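PDB 3GRA: transcriptional regulator, AraC family from Pseudomonas putida, which probably regulates transcription by binding specific DNA sequences; this chain is its DJ-1/PfpI-like domain, without the AraC-type DNA-binding region. Local coordinates for residues Ser17-Leu28 / Pro161-Val172; Trp108-Arg116 / Ile127-Arg138. All coordinates share one frame; numbering follows the deposited sequence.

Contact 1 of 2, residues Ser17-Leu28 / Pro161-Val172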
loop_
_atom_site.group_PDB
_atom_site.type_symbol
_atom_site.label_atom_id
_atom_site.label_comp_id
_atom_site.label_asym_id
_atom_site.label_seq_id
_atom_site.Cartn_x
_atom_site.Cartn_y
_atom_site.Cartn_z
ATOM N N SER A 17 4.677 3.301 5.664
ATOM C CA SER A 17 3.385 2.643 5.808
ATOM C C SER A 17 2.854 2.336 4.399
ATOM O O SER A 17 2.529 3.245 3.634
ATOM C CB SER A 17 2.429 3.572 6.544
ATOM O OG SER A 17 1.111 3.078 6.455
HETATM N N MSE A 18 2.775 1.063 4.036
HETATM C CA MSE A 18 2.307 0.727 2.689
HETATM C C MSE A 18 0.828 1.027 2.479
HETATM O O MSE A 18 0.412 1.432 1.387
HETATM C CB MSE A 18 2.561 -0.756 2.373
HETATM C CG MSE A 18 2.010 -1.186 1.019
HETATM SE SE MSE A 18 2.978 -0.617 -0.385
HETATM C CE MSE A 18 3.979 -2.087 -0.579
ATOM N N ALA A 19 0.049 0.812 3.532
ATOM C CA ALA A 19 -1.389 1.038 3.513
ATOM C C ALA A 19 -1.703 2.531 3.371
ATOM O O ALA A 19 -2.698 2.906 2.747
ATOM C CB ALA A 19 -2.017 0.488 4.794
ATOM N N SER A 20 -0.861 3.375 3.963
ATOM C CA SER A 20 -1.072 4.807 3.862
ATOM C C SER A 20 -0.832 5.210 2.413
ATOM O O SER A 20 -1.636 5.910 1.792
ATOM C CB SER A 20 -0.101 5.569 4.776
ATOM O OG SER A 20 -0.467 5.424 6.128
ATOM N N PHE A 21 0.280 4.738 1.873
ATOM C CA PHE A 21 0.637 5.069 0.505
ATOM C C PHE A 21 -0.329 4.532 -0.556
ATOM O O PHE A 21 -0.735 5.268 -1.452
ATOM C CB PHE A 21 2.047 4.579 0.198
ATOM C CG PHE A 21 2.488 4.870 -1.204
ATOM C CD1 PHE A 21 2.533 6.180 -1.675
ATOM C CD2 PHE A 21 2.842 3.839 -2.059
ATOM C CE1 PHE A 21 2.922 6.447 -2.973
ATOM C CE2 PHE A 21 3.235 4.099 -3.366
ATOM C CZ PHE A 21 3.276 5.398 -3.825
ATOM N N THR A 22 -0.691 3.257 -0.459
ATOM C CA THR A 22 -1.583 2.655 -1.442
ATOM C C THR A 22 -3.008 3.212 -1.405
ATOM O O THR A 22 -3.648 3.337 -2.449
ATOM C CB THR A 22 -1.634 1.121 -1.292
ATOM O OG1 THR A 22 -2.190 0.775 -0.017
ATOM C CG2 THR A 22 -0.237 0.535 -1.409
ATOM N N VAL A 23 -3.518 3.546 -0.226
ATOM C CA VAL A 23 -4.859 4.097 -0.189
ATOM C C VAL A 23 -4.863 5.519 -0.778
ATOM O O VAL A 23 -5.773 5.891 -1.515
ATOM C CB VAL A 23 -5.437 4.111 1.246
ATOM C CG1 VAL A 23 -4.695 5.116 2.106
ATOM C CG2 VAL A 23 -6.922 4.442 1.189
ATOM N N ALA A 24 -3.842 6.314 -0.466
ATOM C CA ALA A 24 -3.789 7.657 -1.020
ATOM C C ALA A 24 -3.751 7.572 -2.550
ATOM O O ALA A 24 -4.465 8.306 -3.229
ATOM C CB ALA A 24 -2.571 8.401 -0.509
HETATM N N MSE A 25 -2.921 6.667 -3.076
HETATM C CA MSE A 25 -2.783 6.471 -4.521
HETATM C C MSE A 25 -4.088 5.999 -5.146
HETATM O O MSE A 25 -4.437 6.396 -6.254
HETATM C CB MSE A 25 -1.684 5.444 -4.836
HETATM C CG MSE A 25 -0.256 5.977 -4.807
HETATM SE SE MSE A 25 0.164 7.043 -6.199
HETATM C CE MSE A 25 0.376 5.851 -7.504
ATOM N N ASP A 26 -4.793 5.132 -4.438
ATOM C CA ASP A 26 -6.055 4.623 -4.929
ATOM C C ASP A 26 -6.958 5.829 -5.240
ATOM O O ASP A 26 -7.506 5.942 -6.340
ATOM C CB ASP A 26 -6.696 3.735 -3.867
ATOM C CG ASP A 26 -7.356 2.507 -4.457
ATOM O OD1 ASP A 26 -7.418 2.403 -5.705
ATOM O OD2 ASP A 26 -7.813 1.646 -3.674
ATOM N N VAL A 27 -7.079 6.736 -4.273
ATOM C CA VAL A 27 -7.888 7.933 -4.431
ATOM C C VAL A 27 -7.526 8.727 -5.686
ATOM O O VAL A 27 -8.403 9.137 -6.437
ATOM C CB VAL A 27 -7.741 8.878 -3.211
ATOM C CG1 VAL A 27 -8.534 10.154 -3.440
ATOM C CG2 VAL A 27 -8.208 8.172 -1.942
ATOM N N LEU A 28 -6.231 8.947 -5.904
ATOM C CA LEU A 28 -5.781 9.706 -7.063
ATOM C C LEU A 28 -5.955 8.937 -8.378
ATOM O O LEU A 28 -6.201 9.533 -9.423
ATOM C CB LEU A 28 -4.316 10.119 -6.877
ATOM C CG LEU A 28 -3.999 10.869 -5.574
ATOM C CD1 LEU A 28 -2.515 11.177 -5.526
ATOM C CD2 LEU A 28 -4.822 12.151 -5.471
ATOM N N PRO A 161 -3.696 5.343 7.965
ATOM C CA PRO A 161 -4.112 4.980 6.605
ATOM C C PRO A 161 -5.444 5.654 6.263
ATOM O O PRO A 161 -5.600 6.232 5.195
ATOM C CB PRO A 161 -4.234 3.453 6.676
ATOM C CG PRO A 161 -3.200 3.086 7.719
ATOM C CD PRO A 161 -3.414 4.139 8.775
ATOM N N ASN A 162 -6.398 5.577 7.183
ATOM C CA ASN A 162 -7.701 6.194 6.954
ATOM C C ASN A 162 -7.554 7.705 6.822
ATOM O O ASN A 162 -8.206 8.316 5.993
ATOM C CB ASN A 162 -8.678 5.865 8.085
ATOM C CG ASN A 162 -10.070 6.417 7.821
ATOM O OD1 ASN A 162 -10.595 7.205 8.602
ATOM N ND2 ASN A 162 -10.669 6.007 6.704
ATOM N N GLY A 163 -6.687 8.297 7.644
ATOM C CA GLY A 163 -6.446 9.728 7.574
ATOM C C GLY A 163 -5.905 10.095 6.201
ATOM O O GLY A 163 -6.223 11.160 5.655
ATOM N N ALA A 164 -5.088 9.204 5.641
ATOM C CA ALA A 164 -4.499 9.410 4.327
ATOM C C ALA A 164 -5.571 9.322 3.236
ATOM O O ALA A 164 -5.513 10.054 2.248
ATOM C CB ALA A 164 -3.405 8.378 4.070
HETATM N N MSE A 165 -6.538 8.424 3.400
HETATM C CA MSE A 165 -7.610 8.312 2.406
HETATM C C MSE A 165 -8.428 9.613 2.443
HETATM O O MSE A 165 -8.732 10.180 1.402
HETATM C CB MSE A 165 -8.526 7.111 2.693
HETATM C CG MSE A 165 -9.683 6.927 1.671
HETATM SE SE MSE A 165 -10.854 5.577 2.103
HETATM C CE MSE A 165 -11.870 6.437 3.293
ATOM N N GLU A 166 -8.757 10.088 3.643
ATOM C CA GLU A 166 -9.526 11.323 3.775
ATOM C C GLU A 166 -8.713 12.510 3.255
ATOM O O GLU A 166 -9.257 13.417 2.629
ATOM C CB GLU A 166 -9.909 11.591 5.233
ATOM C CG GLU A 166 -10.929 10.628 5.849
ATOM C CD GLU A 166 -12.285 10.650 5.157
ATOM O OE1 GLU A 166 -12.658 11.698 4.576
ATOM O OE2 GLU A 166 -12.987 9.619 5.205
ATOM N N LEU A 167 -7.406 12.493 3.511
ATOM C CA LEU A 167 -6.541 13.576 3.079
ATOM C C LEU A 167 -6.584 13.760 1.564
ATOM O O LEU A 167 -6.751 14.877 1.087
ATOM C CB LEU A 167 -5.100 13.332 3.544
ATOM C CG LEU A 167 -4.099 14.469 3.293
ATOM C CD1 LEU A 167 -4.422 15.665 4.185
ATOM C CD2 LEU A 167 -2.686 13.973 3.581
HETATM N N MSE A 168 -6.443 12.672 0.812
HETATM C CA MSE A 168 -6.477 12.773 -0.640
HETATM C C MSE A 168 -7.891 13.065 -1.149
HETATM O O MSE A 168 -8.060 13.619 -2.230
HETATM C CB MSE A 168 -5.908 11.508 -1.290
HETATM C CG MSE A 168 -4.387 11.326 -1.095
HETATM SE SE MSE A 168 -3.342 12.618 -1.824
HETATM C CE MSE A 168 -3.140 13.688 -0.469
ATOM N N LEU A 169 -8.909 12.700 -0.377
ATOM C CA LEU A 169 -10.286 12.996 -0.762
ATOM C C LEU A 169 -10.448 14.492 -0.561
ATOM O O LEU A 169 -11.138 15.170 -1.328
ATOM C CB LEU A 169 -11.289 12.230 0.119
ATOM C CG LEU A 169 -11.550 10.799 -0.368
ATOM C CD1 LEU A 169 -12.256 9.974 0.701
ATOM C CD2 LEU A 169 -12.377 10.874 -1.657
ATOM N N GLY A 170 -9.787 15.006 0.473
ATOM C CA GLY A 170 -9.849 16.427 0.747
ATOM C C GLY A 170 -9.209 17.171 -0.411
ATOM O O GLY A 170 -9.674 18.234 -0.829
ATOM N N LEU A 171 -8.140 16.590 -0.947
ATOM C CA LEU A 171 -7.440 17.196 -2.063
ATOM C C LEU A 171 -8.315 17.159 -3.317
ATOM O O LEU A 171 -8.405 18.150 -4.037
ATOM C CB LEU A 171 -6.116 16.464 -2.328
ATOM C CG LEU A 171 -5.279 16.955 -3.523
ATOM C CD1 LEU A 171 -5.017 18.449 -3.363
ATOM C CD2 LEU A 171 -3.939 16.194 -3.603
ATOM N N VAL A 172 -8.954 16.019 -3.571
ATOM C CA VAL A 172 -9.815 15.876 -4.744
ATOM C C VAL A 172 -10.991 16.856 -4.675
ATOM O O VAL A 172 -11.358 17.483 -5.666
ATOM C CB VAL A 172 -10.354 14.435 -4.852
ATOM C CG1 VAL A 172 -11.285 14.306 -6.056
ATOM C CG2 VAL A 172 -9.184 13.459 -4.974
#
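Ser-20 OG, which lies over the ring of Pro-161, shares a 2.8 Å hydrogen bond with OG of Ser-17, the N-cap of helix 18-34; either hydroxyl may be the donor. From here helices 18-34 and 161-176 run side by side on one face of the central sheet of a DJ-1/PfpI-type α/β sandwich. The two segments cross at -25° with their axes 8.1 Å apart, a closeness that suits the small residues between them: Ser-20, Ala-24 and Ala-164. Ala-164 CB rests on the carbonyl oxygen of Ser-20, while Ala-24 CB presses on Met-168 CG at 3.5 Å, tighter than usual for two carbons. Two valines, Val-23 and Val-27, carry much of the rest. In Val-23, CG1 lies between the backbone N and the carbonyl carbon (chi1 69°), which lays it on Pro-161 O at 3.4 Å and brings CG2 to Met-165 CB at 3.5 Å. The two side chains meet almost at right angles. Val-27 is a knob in a hole formed by Met-165, Met-168, Leu-169 and Val-172; its CG1 reaches Met-168 CB and Val-172 CG2, both at 3.7 Å, and CG2 faces Met-165. Leu-28, Phe-21 and Met-25 all pack on the sheet, at Phe-10 among others, and the last two also touch Leu-57 of the second subunit. Met-168, a selenomethionine whose unbranched chain bends at chi2 and chi3, rests its SE on the end of the Leu-28 isopropyl group, 4.1 Å from CD1 and 4.0 Å from CD2.

Contact 2 of 2, residues Trp108-Arg116 / Ile127-Arg138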
loop_
_atom_site.group_PDB
_atom_site.type_symbol
_atom_site.label_atom_id
_atom_site.label_comp_id
_atom_site.label_asym_id
_atom_site.label_seq_id
_atom_site.Cartn_x
_atom_site.Cartn_y
_atom_site.Cartn_z
ATOM N N TRP A 108 1.487 9.191 7.879
ATOM C CA TRP A 108 1.930 8.487 9.082
ATOM C C TRP A 108 2.709 9.463 9.975
ATOM O O TRP A 108 2.115 10.079 10.852
ATOM C CB TRP A 108 2.776 7.262 8.733
ATOM C CG TRP A 108 2.899 6.314 9.904
ATOM C CD1 TRP A 108 3.798 6.389 10.934
ATOM C CD2 TRP A 108 2.018 5.232 10.220
ATOM N NE1 TRP A 108 3.526 5.422 11.880
ATOM C CE2 TRP A 108 2.440 4.696 11.464
ATOM C CE3 TRP A 108 0.909 4.657 9.574
ATOM C CZ2 TRP A 108 1.784 3.619 12.076
ATOM C CZ3 TRP A 108 0.255 3.576 10.189
ATOM C CH2 TRP A 108 0.701 3.073 11.426
ATOM N N ASN A 109 4.014 9.612 9.758
ATOM C CA ASN A 109 4.801 10.581 10.533
ATOM C C ASN A 109 5.609 11.518 9.651
ATOM O O ASN A 109 6.503 12.213 10.125
ATOM C CB ASN A 109 5.742 9.900 11.533
ATOM C CG ASN A 109 6.611 8.855 10.893
ATOM O OD1 ASN A 109 7.166 9.062 9.810
ATOM N ND2 ASN A 109 6.745 7.717 11.566
ATOM N N GLY A 110 5.280 11.562 8.363
ATOM C CA GLY A 110 6.006 12.449 7.466
ATOM C C GLY A 110 5.988 13.895 7.945
ATOM O O GLY A 110 6.877 14.678 7.629
ATOM N N ALA A 111 4.969 14.261 8.712
ATOM C CA ALA A 111 4.876 15.613 9.211
ATOM C C ALA A 111 6.050 15.895 10.130
ATOM O O ALA A 111 6.462 17.045 10.293
ATOM C CB ALA A 111 3.560 15.828 9.940
ATOM N N TRP A 112 6.602 14.858 10.742
ATOM C CA TRP A 112 7.769 15.083 11.606
ATOM C C TRP A 112 8.874 15.754 10.759
ATOM O O TRP A 112 9.508 16.715 11.194
ATOM C CB TRP A 112 8.294 13.759 12.172
ATOM C CG TRP A 112 9.416 13.945 13.160
ATOM C CD1 TRP A 112 9.303 14.270 14.484
ATOM C CD2 TRP A 112 10.820 13.842 12.892
ATOM N NE1 TRP A 112 10.553 14.375 15.053
ATOM C CE2 TRP A 112 11.501 14.115 14.099
ATOM C CE3 TRP A 112 11.570 13.546 11.746
ATOM C CZ2 TRP A 112 12.896 14.094 14.194
ATOM C CZ3 TRP A 112 12.957 13.527 11.842
ATOM C CH2 TRP A 112 13.605 13.799 13.060
ATOM N N PHE A 113 9.061 15.260 9.537
ATOM C CA PHE A 113 10.081 15.768 8.616
ATOM C C PHE A 113 9.777 17.174 8.131
ATOM O O PHE A 113 10.666 18.008 8.009
ATOM C CB PHE A 113 10.214 14.803 7.439
ATOM C CG PHE A 113 10.764 13.453 7.832
ATOM C CD1 PHE A 113 12.130 13.270 8.031
ATOM C CD2 PHE A 113 9.916 12.361 8.007
ATOM C CE1 PHE A 113 12.636 12.022 8.388
ATOM C CE2 PHE A 113 10.423 11.116 8.367
ATOM C CZ PHE A 113 11.784 10.948 8.555
ATOM N N LEU A 114 8.511 17.440 7.839
ATOM C CA LEU A 114 8.108 18.777 7.419
ATOM C C LEU A 114 8.330 19.695 8.621
ATOM O O LEU A 114 8.656 20.868 8.470
ATOM C CB LEU A 114 6.631 18.782 7.031
ATOM C CG LEU A 114 6.260 18.256 5.639
ATOM C CD1 LEU A 114 7.023 16.981 5.319
ATOM C CD2 LEU A 114 4.747 18.027 5.587
ATOM N N GLY A 115 8.153 19.144 9.816
ATOM C CA GLY A 115 8.347 19.922 11.028
ATOM C C GLY A 115 9.796 20.347 11.213
ATOM O O GLY A 115 10.085 21.527 11.420
ATOM N N ARG A 116 10.704 19.378 11.125
ATOM C CA ARG A 116 12.130 19.636 11.278
ATOM C C ARG A 116 12.638 20.589 10.200
ATOM O O ARG A 116 13.551 21.385 10.438
ATOM C CB ARG A 116 12.912 18.322 11.203
ATOM C CG ARG A 116 14.403 18.456 11.506
ATOM C CD ARG A 116 15.103 17.125 11.290
ATOM N NE ARG A 116 15.034 16.733 9.887
ATOM C CZ ARG A 116 15.361 15.538 9.412
ATOM N NH1 ARG A 116 15.788 14.585 10.223
ATOM N NH2 ARG A 116 15.258 15.303 8.112
ATOM N N ILE A 127 -0.163 13.853 12.837
ATOM C CA ILE A 127 1.008 12.990 12.907
ATOM C C ILE A 127 0.717 11.819 13.815
ATOM O O ILE A 127 -0.085 11.925 14.730
ATOM C CB ILE A 127 2.230 13.772 13.477
ATOM C CG1 ILE A 127 3.473 12.884 13.488
ATOM C CG2 ILE A 127 1.918 14.261 14.879
ATOM C CD1 ILE A 127 4.759 13.627 13.909
ATOM N N HIS A 128 1.357 10.693 13.548
ATOM C CA HIS A 128 1.175 9.539 14.396
ATOM C C HIS A 128 1.617 9.939 15.808
ATOM O O HIS A 128 2.574 10.692 15.972
ATOM C CB HIS A 128 2.042 8.374 13.924
ATOM C CG HIS A 128 1.766 7.103 14.663
ATOM N ND1 HIS A 128 0.784 6.214 14.275
ATOM C CD2 HIS A 128 2.277 6.618 15.821
ATOM C CE1 HIS A 128 0.700 5.240 15.163
ATOM N NE2 HIS A 128 1.594 5.463 16.111
ATOM N N PRO A 129 0.913 9.447 16.838
ATOM C CA PRO A 129 1.206 9.728 18.254
ATOM C C PRO A 129 2.651 9.438 18.685
ATOM O O PRO A 129 3.233 10.181 19.478
ATOM C CB PRO A 129 0.197 8.847 18.988
ATOM C CG PRO A 129 -0.999 8.903 18.054
ATOM C CD PRO A 129 -0.332 8.667 16.708
ATOM N N GLU A 130 3.232 8.368 18.153
ATOM C CA GLU A 130 4.603 7.986 18.504
ATOM C C GLU A 130 5.583 9.137 18.281
ATOM O O GLU A 130 6.573 9.260 19.009
ATOM C CB GLU A 130 5.035 6.768 17.679
ATOM C CG GLU A 130 6.283 6.031 18.182
ATOM C CD GLU A 130 6.080 5.371 19.539
ATOM O OE1 GLU A 130 4.991 4.798 19.767
ATOM O OE2 GLU A 130 7.016 5.418 20.372
ATOM N N GLN A 131 5.306 9.993 17.300
ATOM C CA GLN A 131 6.211 11.103 17.011
ATOM C C GLN A 131 5.684 12.486 17.371
ATOM O O GLN A 131 6.301 13.491 17.037
ATOM C CB GLN A 131 6.615 11.086 15.531
ATOM C CG GLN A 131 7.704 10.065 15.163
ATOM C CD GLN A 131 7.191 8.631 15.089
ATOM O OE1 GLN A 131 6.372 8.295 14.230
ATOM N NE2 GLN A 131 7.681 7.773 15.992
ATOM N N ARG A 132 4.552 12.543 18.060
ATOM C CA ARG A 132 3.951 13.815 18.438
ATOM C C ARG A 132 4.836 14.623 19.384
ATOM O O ARG A 132 5.035 15.827 19.196
ATOM C CB ARG A 132 2.586 13.565 19.088
ATOM C CG ARG A 132 1.709 14.794 19.288
ATOM C CD ARG A 132 0.516 14.443 20.175
ATOM N NE ARG A 132 -0.243 13.316 19.641
ATOM C CZ ARG A 132 -0.845 12.389 20.386
ATOM N NH1 ARG A 132 -0.771 12.449 21.709
ATOM N NH2 ARG A 132 -1.530 11.405 19.808
ATOM N N ALA A 133 5.377 13.966 20.402
ATOM C CA ALA A 133 6.219 14.669 21.366
ATOM C C ALA A 133 7.454 15.298 20.707
ATOM O O ALA A 133 7.763 16.468 20.942
ATOM C CB ALA A 133 6.636 13.712 22.492
ATOM N N SER A 134 8.146 14.525 19.873
ATOM C CA SER A 134 9.336 15.018 19.185
ATOM C C SER A 134 9.034 16.181 18.247
ATOM O O SER A 134 9.801 17.137 18.182
ATOM C CB SER A 134 9.986 13.894 18.380
ATOM O OG SER A 134 10.239 12.771 19.199
ATOM N N LEU A 135 7.919 16.084 17.520
ATOM C CA LEU A 135 7.504 17.129 16.578
ATOM C C LEU A 135 7.266 18.467 17.267
ATOM O O LEU A 135 7.583 19.520 16.717
ATOM C CB LEU A 135 6.229 16.709 15.840
ATOM C CG LEU A 135 5.586 17.768 14.932
ATOM C CD1 LEU A 135 6.626 18.307 13.950
ATOM C CD2 LEU A 135 4.408 17.165 14.182
ATOM N N SER A 136 6.691 18.419 18.465
ATOM C CA SER A 136 6.410 19.624 19.236
ATOM C C SER A 136 7.708 20.191 19.801
ATOM O O SER A 136 7.890 21.405 19.864
ATOM C CB SER A 136 5.451 19.304 20.386
ATOM O OG SER A 136 4.203 18.833 19.914
ATOM N N GLU A 137 8.606 19.300 20.207
ATOM C CA GLU A 137 9.898 19.693 20.767
ATOM C C GLU A 137 10.790 20.356 19.726
ATOM O O GLU A 137 11.495 21.317 20.030
ATOM C CB GLU A 137 10.612 18.469 21.354
ATOM C CG GLU A 137 10.171 18.102 22.767
ATOM C CD GLU A 137 10.568 16.691 23.165
ATOM O OE1 GLU A 137 11.690 16.260 22.822
ATOM O OE2 GLU A 137 9.760 16.014 23.830
ATOM N N ARG A 138 10.744 19.845 18.499
ATOM C CA ARG A 138 11.553 20.382 17.410
ATOM C C ARG A 138 10.874 21.502 16.636
ATOM O O ARG A 138 11.547 22.285 15.963
ATOM C CB ARG A 138 11.923 19.264 16.433
ATOM C CG ARG A 138 12.881 18.227 16.989
ATOM C CD ARG A 138 12.963 17.034 16.054
ATOM N NE ARG A 138 14.055 16.124 16.395
ATOM C CZ ARG A 138 15.340 16.378 16.170
ATOM N NH1 ARG A 138 15.709 17.519 15.603
ATOM N NH2 ARG A 138 16.257 15.485 16.506
HETATM O O HOH W 1 4.899 6.181 14.061
#
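This is a parallel helix pair, with an aromatic and amide cluster at its N-terminal end, beside the turn that leaves strand 103-107 of the DJ-1/PfpI fold. Trp-108 occupies this turn with a strained backbone, phi positive (68°) and psi negative; it is probably the counterpart of the family's nucleophile elbow, though here it carries an indole. Its carbonyl oxygen accepts from His-128 N at 2.9 Å, and the imidazole lies over one face of the indole, planes 8° apart, slid toward the rim so that the rings barely overlap. Asn-109 ND2 donates to Gln-131 OE1 (2.8 Å) from above that carbonyl plane, and is held further by Gly-80 O. A water accepts from Trp-108 NE1 (2.7 Å) and donates to the same OE1, whose carbonyl suits two donors. Further along, Ile-127 CD1 packs on Trp-112 CB, and Gly-115, lacking a side chain, admits Leu-135 CD1 to 3.8 Å from its CA. The Trp-112 indole points its pyrrole edge at helix 132-138, toward Leu-135 N and Ser-134 CB. Its NE1 is buried without a polar partner, 3.4 Å from Ser-134 CB. The extended Arg-138 crosses the benzo end, its guanidinium plane 78° from the indole and its NE 3.2 Å from Trp-112 CZ2.

Overall arrangement
Along the chain, contact 2 is nested inside the loop closed by contact 1, and their centres lie 19 Å apart. Trp-108 joins them: its NE1-CE2-CZ2 side faces His-128 in contact 2, while its CE3 lies 3.5 Å from Ser-17 OG and its CZ3 4.0 Å from Pro-161 CD, at the N-terminal ends of both helices of contact 1. The elbow-like turn thus sits between the two helix pairs. At the far end of contact 2, Arg-116 donates from NH1 to Lys-86 O and forms a salt bridge from NE to Asp-91, a residue seen to bind magnesium, though not in this chain; a magnesium ion lies about 4 Å from the Arg-116 side chain. Contact 1 is away from that site and instead borders the second subunit.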